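PDB 3NX4: putative oxidoreductase from Salmonella enterica subsp. enterica serovar Typhimurium, which binds NADP and probably catalyses the NADPH-dependent reduction of acryloyl-CoA, as a member of the medium-chain dehydrogenase/reductase superfamily. Local coordinates for residues Q2-E7 with D302-A307; V30-H35 with D107-L112; L84-G89 with E277-L282. All coordinates share one frame; numbering follows the deposited sequence.

Interaction 1: residues Q2-E7 with D302-A307; sequences QALILE and DAPKFA
Leu4 and Ala303 meet through bare methyl groups: Leu4 CD2 lies 3.7 Å from Ala303 CB, the nearest approach of strand 2-7 to the segment 302-307. The other branch of the same leucine points to the ring corner of the proline that follows, where Leu4 CD1 and Pro304 CG are 4.4 Å apart, a much looser touch. One leucine therefore supplies the whole strand side of the contact, its two methyls divided between two successive residues of the helical turn. With CG anti to the backbone N (chi1 162°), Leu4 carries its two methyls across to the helix. The backbones stand well apart, with 8.1 Å between Leu4 CA and Ala303 CA. Only 88 Å² is buried in all, and the packing is purely apolar.

No hydrogen bond passes between the segments; their polar groups pair within each segment or with other parts of the chain. The helical turn is held by Phe306 N to Asp302 O at 3.0 Å and by Ala307 N to Ala303 O at 2.8 Å. Asp302 OD2 is hydrogen-bonded to Thr299 OG1, while Asp302 OD1 forms a long ion pair with Lys305 NZ at 3.7 Å. On the strand, Leu4 bonds through its backbone to Leu98, and Ile5 to Ser16 of strand 13-19.

Helix 41-48 completes the apolar layer, for Ile47 touches both Leu4 and Ala307. The result is a helix laid against a two-stranded antiparallel hairpin, 2-8 with 13-19, which brings the N-terminal strand together with helix 303-311 near the C-terminus, as expected where a medium-chain dehydrogenase/reductase chain returns to its catalytic domain.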
loop_
_atom_site.group_PDB
_atom_site.type_symbol
_atom_site.label_atom_id
_atom_site.label_comp_id
_atom_site.label_asym_id
_atom_site.label_seq_id
_atom_site.Cartn_x
_atom_site.Cartn_y
_atom_site.Cartn_z
ATOM N N GLN A 2 30.588 30.322 8.874
ATOM C CA GLN A 2 29.751 29.925 9.998
ATOM C C GLN A 2 28.911 28.742 9.828
ATOM O O GLN A 2 28.266 28.726 8.786
ATOM C CB GLN A 2 28.876 31.134 10.325
ATOM C CG GLN A 2 28.395 31.189 11.759
ATOM C CD GLN A 2 27.440 32.347 12.017
ATOM O OE1 GLN A 2 27.106 32.648 13.162
ATOM N NE2 GLN A 2 26.990 32.996 10.947
ATOM N N ALA A 3 28.806 27.798 10.747
ATOM C CA ALA A 3 27.880 26.696 10.602
ATOM C C ALA A 3 27.315 26.219 11.935
ATOM O O ALA A 3 27.944 26.381 12.972
ATOM C CB ALA A 3 28.556 25.553 9.893
ATOM N N LEU A 4 26.138 25.607 11.902
ATOM C CA LEU A 4 25.568 25.031 13.102
ATOM C C LEU A 4 26.217 23.670 13.260
ATOM O O LEU A 4 26.193 22.860 12.346
ATOM C CB LEU A 4 24.051 24.908 12.988
ATOM C CG LEU A 4 23.313 23.964 13.934
ATOM C CD1 LEU A 4 23.674 24.209 15.370
ATOM C CD2 LEU A 4 21.815 24.067 13.740
ATOM N N ILE A 5 26.798 23.424 14.421
ATOM C CA ILE A 5 27.535 22.197 14.659
ATOM C C ILE A 5 26.957 21.339 15.758
ATOM O O ILE A 5 26.608 21.836 16.810
ATOM C CB ILE A 5 28.995 22.498 15.019
ATOM C CG1 ILE A 5 29.712 23.130 13.830
ATOM C CG2 ILE A 5 29.695 21.236 15.457
ATOM C CD1 ILE A 5 30.080 22.156 12.760
ATOM N N LEU A 6 26.866 20.043 15.499
ATOM C CA LEU A 6 26.357 19.099 16.474
ATOM C C LEU A 6 27.474 18.221 16.997
ATOM O O LEU A 6 28.203 17.615 16.228
ATOM C CB LEU A 6 25.282 18.200 15.865
ATOM C CG LEU A 6 24.044 18.860 15.268
ATOM C CD1 LEU A 6 23.060 17.802 14.836
ATOM C CD2 LEU A 6 23.413 19.804 16.245
ATOM N N GLU A 7 27.575 18.154 18.321
ATOM C CA GLU A 7 28.546 17.323 19.017
ATOM C C GLU A 7 27.829 16.691 20.204
ATOM O O GLU A 7 26.952 17.319 20.788
ATOM C CB GLU A 7 29.702 18.184 19.524
ATOM C CG GLU A 7 30.421 18.967 18.446
ATOM C CD GLU A 7 30.888 20.323 18.929
ATOM O OE1 GLU A 7 30.075 21.050 19.533
ATOM O OE2 GLU A 7 32.063 20.672 18.692
ATOM N N ASP A 302 19.000 30.759 15.738
ATOM C CA ASP A 302 17.707 30.376 16.303
ATOM C C ASP A 302 17.391 28.897 16.085
ATOM O O ASP A 302 16.418 28.381 16.638
ATOM C CB ASP A 302 16.581 31.182 15.651
ATOM C CG ASP A 302 16.616 32.651 16.010
ATOM O OD1 ASP A 302 16.803 32.980 17.205
ATOM O OD2 ASP A 302 16.436 33.478 15.088
ATOM N N ALA A 303 18.180 28.221 15.255
ATOM C CA ALA A 303 17.851 26.846 14.870
ATOM C C ALA A 303 17.615 25.897 16.049
ATOM O O ALA A 303 16.646 25.144 16.047
ATOM C CB ALA A 303 18.902 26.269 13.912
ATOM N N PRO A 304 18.503 25.919 17.057
ATOM C CA PRO A 304 18.317 24.999 18.184
ATOM C C PRO A 304 17.013 25.240 18.944
ATOM O O PRO A 304 16.339 24.280 19.320
ATOM C CB PRO A 304 19.528 25.296 19.069
ATOM C CG PRO A 304 20.567 25.770 18.100
ATOM C CD PRO A 304 19.800 26.613 17.128
ATOM N N LYS A 305 16.666 26.506 19.156
ATOM C CA LYS A 305 15.422 26.861 19.834
ATOM C C LYS A 305 14.225 26.384 19.030
ATOM O O LYS A 305 13.255 25.863 19.586
ATOM C CB LYS A 305 15.337 28.375 20.042
ATOM C CG LYS A 305 13.995 28.853 20.570
ATOM C CD LYS A 305 14.024 30.336 20.918
ATOM C CE LYS A 305 14.378 31.187 19.707
ATOM N NZ LYS A 305 14.363 32.644 20.024
ATOM N N PHE A 306 14.291 26.552 17.713
ATOM C CA PHE A 306 13.170 26.148 16.875
ATOM C C PHE A 306 13.056 24.633 16.738
ATOM O O PHE A 306 11.949 24.105 16.627
ATOM C CB PHE A 306 13.187 26.873 15.524
ATOM C CG PHE A 306 12.492 28.201 15.562
ATOM C CD1 PHE A 306 11.225 28.357 15.011
ATOM C CD2 PHE A 306 13.081 29.286 16.199
ATOM C CE1 PHE A 306 10.564 29.590 15.079
ATOM C CE2 PHE A 306 12.430 30.523 16.276
ATOM C CZ PHE A 306 11.171 30.675 15.715
ATOM N N ALA A 307 14.189 23.935 16.771
ATOM C CA ALA A 307 14.170 22.472 16.768
ATOM C C ALA A 307 13.418 21.947 17.993
ATOM O O ALA A 307 12.656 20.985 17.897
ATOM C CB ALA A 307 15.581 21.909 16.721
#

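Interaction 2: residues V30-H35 with D107-L112; sequences VTVDVH and DWLVAL
Val30 and Leu109 reach toward each other and meet tip to tip. A single methyl of the leucine does most of the work: Leu109 CD1 sits 3.6 Å from Val30 CG1 and 3.7 Å from Val30 CB, and it also comes within 3.9 Å of Val30 CG2. It thus nestles against the whole branched end of the valine instead of touching one methyl alone. The second leucine methyl is directed to the next inward-facing residue of the strand, where Leu109 CD2 and Val32 CG2 stand 4.4 Å apart, a lighter contact. Leu109 consequently spans two strand positions, and it contributes 57 of the 100 Å² buried between the segments.

What sets this up is the extended strand. Val30 and Val32 project toward Leu109, whereas Thr31 between them turns the other way. In Val30, CG1 lies opposite the backbone N (chi1 -167°), which leaves both methyls within range of the leucine. Leu109 has CG opposite its own carbonyl carbon (chi1 -73°) and then runs on extended (chi2 168°), far enough to cross a gap of 8.9 Å between Val30 CA and Leu109 CA. No hydrogen bond joins the segments; they meet through side chains alone, not as neighbouring strands.

Farther out, Val30 and Val32 are fixed by backbone hydrogen bonds to Val104 and Ala102 of strand 101-104, while Thr31 pairs with strand 64-72. Leu109 is walled in by Val104, by Val83 of strand 82-86 and by Phe77. The contact fills part of the interior of the GroES-like domain, with strand 30-39 lying between strands 64-72 and 101-104, and the short strand 110-111 pairing antiparallel with strand 82-86.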
loop_
_atom_site.group_PDB
_atom_site.type_symbol
_atom_site.label_atom_id
_atom_site.label_comp_id
_atom_site.label_asym_id
_atom_site.label_seq_id
_atom_site.Cartn_x
_atom_site.Cartn_y
_atom_site.Cartn_z
ATOM N N VAL A 30 31.026 19.788 -6.075
ATOM C CA VAL A 30 30.370 21.081 -6.182
ATOM C C VAL A 30 30.342 21.811 -4.851
ATOM O O VAL A 30 29.842 21.279 -3.859
ATOM C CB VAL A 30 28.932 20.947 -6.725
ATOM C CG1 VAL A 30 28.405 22.304 -7.113
ATOM C CG2 VAL A 30 28.916 19.997 -7.925
ATOM N N THR A 31 30.896 23.024 -4.844
ATOM C CA THR A 31 30.875 23.888 -3.671
ATOM C C THR A 31 29.799 24.950 -3.805
ATOM O O THR A 31 29.763 25.699 -4.783
ATOM C CB THR A 31 32.229 24.581 -3.455
ATOM O OG1 THR A 31 33.212 23.593 -3.139
ATOM C CG2 THR A 31 32.130 25.584 -2.313
ATOM N N VAL A 32 28.923 25.010 -2.811
ATOM C CA VAL A 32 27.778 25.902 -2.857
ATOM C C VAL A 32 27.829 26.917 -1.730
ATOM O O VAL A 32 28.057 26.561 -0.573
ATOM C CB VAL A 32 26.465 25.099 -2.749
ATOM C CG1 VAL A 32 25.269 26.018 -2.825
ATOM C CG2 VAL A 32 26.411 24.026 -3.850
ATOM N N ASP A 33 27.634 28.184 -2.077
ATOM C CA ASP A 33 27.446 29.224 -1.079
ATOM C C ASP A 33 25.963 29.250 -0.745
ATOM O O ASP A 33 25.142 29.627 -1.580
ATOM C CB ASP A 33 27.905 30.576 -1.621
ATOM C CG ASP A 33 29.392 30.601 -1.939
ATOM O OD1 ASP A 33 30.141 29.766 -1.385
ATOM O OD2 ASP A 33 29.809 31.462 -2.739
ATOM N N VAL A 34 25.636 28.821 0.470
ATOM C CA VAL A 34 24.254 28.625 0.893
ATOM C C VAL A 34 23.591 29.933 1.286
ATOM O O VAL A 34 24.157 30.723 2.041
ATOM C CB VAL A 34 24.178 27.640 2.073
ATOM C CG1 VAL A 34 22.747 27.527 2.592
ATOM C CG2 VAL A 34 24.724 26.264 1.644
ATOM N N HIS A 35 22.385 30.162 0.778
ATOM C CA HIS A 35 21.665 31.390 1.100
ATOM C C HIS A 35 20.440 31.121 1.955
ATOM O O HIS A 35 20.029 31.974 2.738
ATOM C CB HIS A 35 21.289 32.139 -0.177
ATOM C CG HIS A 35 22.478 32.587 -0.969
ATOM N ND1 HIS A 35 22.527 32.521 -2.344
ATOM C CD2 HIS A 35 23.673 33.086 -0.573
ATOM C CE1 HIS A 35 23.698 32.968 -2.763
ATOM N NE2 HIS A 35 24.413 33.315 -1.708
ATOM N N ASP A 107 25.368 14.793 -8.361
ATOM C CA ASP A 107 24.173 13.951 -8.443
ATOM C C ASP A 107 23.061 14.353 -7.454
ATOM O O ASP A 107 21.894 14.037 -7.673
ATOM C CB ASP A 107 24.518 12.491 -8.175
ATOM C CG ASP A 107 25.140 11.791 -9.367
ATOM O OD1 ASP A 107 25.122 12.339 -10.496
ATOM O OD2 ASP A 107 25.627 10.663 -9.155
ATOM N N TRP A 108 23.424 15.019 -6.363
ATOM C CA TRP A 108 22.458 15.323 -5.303
ATOM C C TRP A 108 21.787 16.681 -5.484
ATOM O O TRP A 108 20.862 17.031 -4.753
ATOM C CB TRP A 108 23.151 15.309 -3.944
ATOM C CG TRP A 108 23.783 14.007 -3.593
ATOM C CD1 TRP A 108 23.560 12.788 -4.182
ATOM C CD2 TRP A 108 24.765 13.790 -2.578
ATOM N NE1 TRP A 108 24.339 11.826 -3.581
ATOM C CE2 TRP A 108 25.087 12.415 -2.595
ATOM C CE3 TRP A 108 25.409 14.627 -1.656
ATOM C CZ2 TRP A 108 26.018 11.860 -1.723
ATOM C CZ3 TRP A 108 26.330 14.074 -0.790
ATOM C CH2 TRP A 108 26.631 12.703 -0.834
ATOM N N LEU A 109 22.262 17.444 -6.456
ATOM C CA LEU A 109 21.786 18.801 -6.657
ATOM C C LEU A 109 20.647 18.836 -7.656
ATOM O O LEU A 109 20.512 17.944 -8.494
ATOM C CB LEU A 109 22.935 19.684 -7.155
ATOM C CG LEU A 109 24.004 20.047 -6.120
ATOM C CD1 LEU A 109 25.219 20.672 -6.785
ATOM C CD2 LEU A 109 23.426 21.001 -5.064
ATOM N N VAL A 110 19.825 19.870 -7.547
ATOM C CA VAL A 110 18.797 20.150 -8.528
ATOM C C VAL A 110 18.978 21.591 -8.993
ATOM O O VAL A 110 19.056 22.498 -8.164
ATOM C CB VAL A 110 17.403 19.993 -7.896
ATOM C CG1 VAL A 110 16.322 20.409 -8.865
ATOM C CG2 VAL A 110 17.200 18.559 -7.434
ATOM N N ALA A 111 19.061 21.816 -10.302
ATOM C CA ALA A 111 19.122 23.195 -10.803
ATOM C C ALA A 111 17.865 23.937 -10.343
ATOM O O ALA A 111 16.762 23.396 -10.414
ATOM C CB ALA A 111 19.236 23.216 -12.315
ATOM N N LEU A 112 18.021 25.159 -9.844
ATOM C CA LEU A 112 16.872 25.894 -9.309
ATOM C C LEU A 112 15.807 26.051 -10.390
ATOM O O LEU A 112 16.065 26.669 -11.427
ATOM C CB LEU A 112 17.301 27.270 -8.796
ATOM C CG LEU A 112 16.158 28.075 -8.164
ATOM C CD1 LEU A 112 15.697 27.415 -6.878
ATOM C CD2 LEU A 112 16.594 29.518 -7.898
#

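Interaction 3: residues L84-G89 with E277-L282; sequences LLTGWG and EAWARL
Leu84 sets its methyls over one face of the Trp279 indole, and this is the tight part of the contact. Leu84 CD2 stands 3.8 Å from the centroid of the six-membered ring of Trp279 and only 2° off the ring normal, a CH-pi contact over the face. Its other methyl lies toward the NE1 side of the indole, with Leu84 CD1 3.7 Å from Trp279 CZ2. Leu84 CG lies between the backbone N and the carbonyl carbon (chi1 67°), which sends both methyls to the indole. Leu282 CD1 lies over the opposite face, so the indole is sandwiched between two leucines, and Phe129 of helix 118-140 stacks with it as well.

The pair joins strand 82-86 of the GroES-like domain to helix 272-285, which follows the last strand of the NADP-binding Rossmann sheet.

The indole edge is held more loosely. Thr86 CG2 approaches near the ring plane, 3.9 Å from Trp279 CZ2. No direct bond joins Thr86 to Trp279 here: a water accepts a hydrogen bond from Trp279 NE1 at 2.9 Å and is hydrogen-bonded to Thr86 OG1 at 2.8 Å, a bridge that satisfies the indole N-H in the ring plane.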
loop_
_atom_site.group_PDB
_atom_site.type_symbol
_atom_site.label_atom_id
_atom_site.label_comp_id
_atom_site.label_asym_id
_atom_site.label_seq_id
_atom_site.Cartn_x
_atom_site.Cartn_y
_atom_site.Cartn_z
ATOM N N LEU A 84 19.441 23.874 -5.708
ATOM C CA LEU A 84 18.858 23.484 -4.435
ATOM C C LEU A 84 19.216 22.037 -4.151
ATOM O O LEU A 84 19.619 21.304 -5.045
ATOM C CB LEU A 84 17.334 23.687 -4.437
ATOM C CG LEU A 84 16.461 22.821 -5.354
ATOM C CD1 LEU A 84 16.310 21.403 -4.802
ATOM C CD2 LEU A 84 15.079 23.469 -5.491
ATOM N N LEU A 85 19.084 21.630 -2.899
ATOM C CA LEU A 85 19.295 20.237 -2.547
ATOM C C LEU A 85 18.359 19.851 -1.413
ATOM O O LEU A 85 18.194 20.598 -0.450
ATOM C CB LEU A 85 20.753 19.983 -2.143
ATOM C CG LEU A 85 21.144 18.581 -1.653
ATOM C CD1 LEU A 85 22.633 18.283 -1.951
ATOM C CD2 LEU A 85 20.846 18.403 -0.169
ATOM N N THR A 86 17.744 18.685 -1.546
ATOM C CA THR A 86 17.063 18.045 -0.431
ATOM C C THR A 86 17.467 16.572 -0.412
ATOM O O THR A 86 17.593 15.937 -1.470
ATOM C CB THR A 86 15.508 18.162 -0.528
ATOM O OG1 THR A 86 15.026 17.417 -1.655
ATOM C CG2 THR A 86 15.076 19.620 -0.673
ATOM N N GLY A 87 17.697 16.032 0.780
ATOM C CA GLY A 87 17.818 14.587 0.933
ATOM C C GLY A 87 19.178 14.007 0.609
ATOM O O GLY A 87 20.209 14.621 0.893
ATOM N N TRP A 88 19.163 12.812 0.021
ATOM C CA TRP A 88 20.371 12.081 -0.379
ATOM C C TRP A 88 21.327 11.740 0.766
ATOM O O TRP A 88 22.450 11.313 0.519
ATOM C CB TRP A 88 21.125 12.835 -1.477
ATOM C CG TRP A 88 20.390 12.913 -2.782
ATOM C CD1 TRP A 88 19.952 14.046 -3.413
ATOM C CD2 TRP A 88 19.991 11.814 -3.608
ATOM N NE1 TRP A 88 19.322 13.716 -4.591
ATOM C CE2 TRP A 88 19.329 12.352 -4.731
ATOM C CE3 TRP A 88 20.139 10.426 -3.512
ATOM C CZ2 TRP A 88 18.814 11.549 -5.750
ATOM C CZ3 TRP A 88 19.624 9.629 -4.529
ATOM C CH2 TRP A 88 18.973 10.194 -5.631
ATOM N N GLY A 89 20.855 11.881 1.997
ATOM C CA GLY A 89 21.658 11.607 3.172
ATOM C C GLY A 89 22.381 12.837 3.680
ATOM O O GLY A 89 23.047 12.797 4.711
ATOM N N GLU A 277 10.304 16.053 -11.660
ATOM C CA GLU A 277 8.877 16.227 -11.894
ATOM C C GLU A 277 8.207 16.901 -10.689
ATOM O O GLU A 277 7.376 17.793 -10.834
ATOM C CB GLU A 277 8.240 14.867 -12.161
ATOM C CG GLU A 277 6.782 14.901 -12.573
ATOM C CD GLU A 277 6.229 13.508 -12.851
ATOM O OE1 GLU A 277 6.985 12.519 -12.707
ATOM O OE2 GLU A 277 5.039 13.399 -13.213
ATOM N N ALA A 278 8.572 16.459 -9.491
ATOM C CA ALA A 278 7.946 17.001 -8.288
ATOM C C ALA A 278 8.211 18.509 -8.201
ATOM O O ALA A 278 7.295 19.298 -7.962
ATOM C CB ALA A 278 8.450 16.282 -7.047
ATOM N N TRP A 279 9.463 18.917 -8.413
ATOM C CA TRP A 279 9.800 20.342 -8.340
ATOM C C TRP A 279 9.024 21.148 -9.379
ATOM O O TRP A 279 8.453 22.184 -9.072
ATOM C CB TRP A 279 11.319 20.578 -8.455
ATOM C CG TRP A 279 12.022 20.251 -7.178
ATOM C CD1 TRP A 279 12.831 19.174 -6.939
ATOM C CD2 TRP A 279 11.927 20.968 -5.934
ATOM N NE1 TRP A 279 13.266 19.193 -5.635
ATOM C CE2 TRP A 279 12.719 20.278 -4.993
ATOM C CE3 TRP A 279 11.264 22.137 -5.532
ATOM C CZ2 TRP A 279 12.871 20.715 -3.678
ATOM C CZ3 TRP A 279 11.412 22.575 -4.210
ATOM C CH2 TRP A 279 12.209 21.862 -3.302
ATOM N N ALA A 280 8.986 20.652 -10.608
ATOM C CA ALA A 280 8.199 21.306 -11.643
ATOM C C ALA A 280 6.720 21.437 -11.234
ATOM O O ALA A 280 6.100 22.468 -11.477
ATOM C CB ALA A 280 8.332 20.552 -12.959
ATOM N N ARG A 281 6.158 20.400 -10.614
ATOM C CA ARG A 281 4.746 20.439 -10.194
ATOM C C ARG A 281 4.524 21.449 -9.063
ATOM O O ARG A 281 3.524 22.170 -9.045
ATOM C CB ARG A 281 4.246 19.050 -9.756
ATOM C CG ARG A 281 3.976 18.053 -10.917
ATOM C CD ARG A 281 2.682 18.359 -11.665
ATOM N NE ARG A 281 1.516 18.474 -10.776
ATOM C CZ ARG A 281 0.754 17.452 -10.389
ATOM N NH1 ARG A 281 1.024 16.227 -10.817
ATOM N NH2 ARG A 281 -0.289 17.656 -9.580
ATOM N N LEU A 282 5.453 21.488 -8.115
ATOM C CA LEU A 282 5.391 22.460 -7.030
ATOM C C LEU A 282 5.343 23.897 -7.559
ATOM O O LEU A 282 4.520 24.700 -7.127
ATOM C CB LEU A 282 6.584 22.280 -6.084
ATOM C CG LEU A 282 6.457 21.085 -5.126
ATOM C CD1 LEU A 282 7.830 20.710 -4.602
ATOM C CD2 LEU A 282 5.491 21.402 -3.969
HETATM O O HOH W 1 15.376 17.682 -4.372
#

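Interactions 2 and 3 are neighbours, their centres 12 Å apart. Strands 110-111 and 82-86 run side by side, Val110 O probably accepting a hydrogen bond from Leu84 N at 2.8 Å, and the Trp108 and Trp88 rings stack between the two segments. Interaction 1 stands apart, its centre 21 Å from that of interaction 2 and 23 Å from that of interaction 3, with no touching atoms. Along the chain, interaction 1 closes a loop that encloses the other two, which cross each other. Interaction 3 alone comes near the cofactor: the Thr86 side chain is about 6 Å from that of Ser267, an NADP-binding residue, and about 9 Å from the bound NADP.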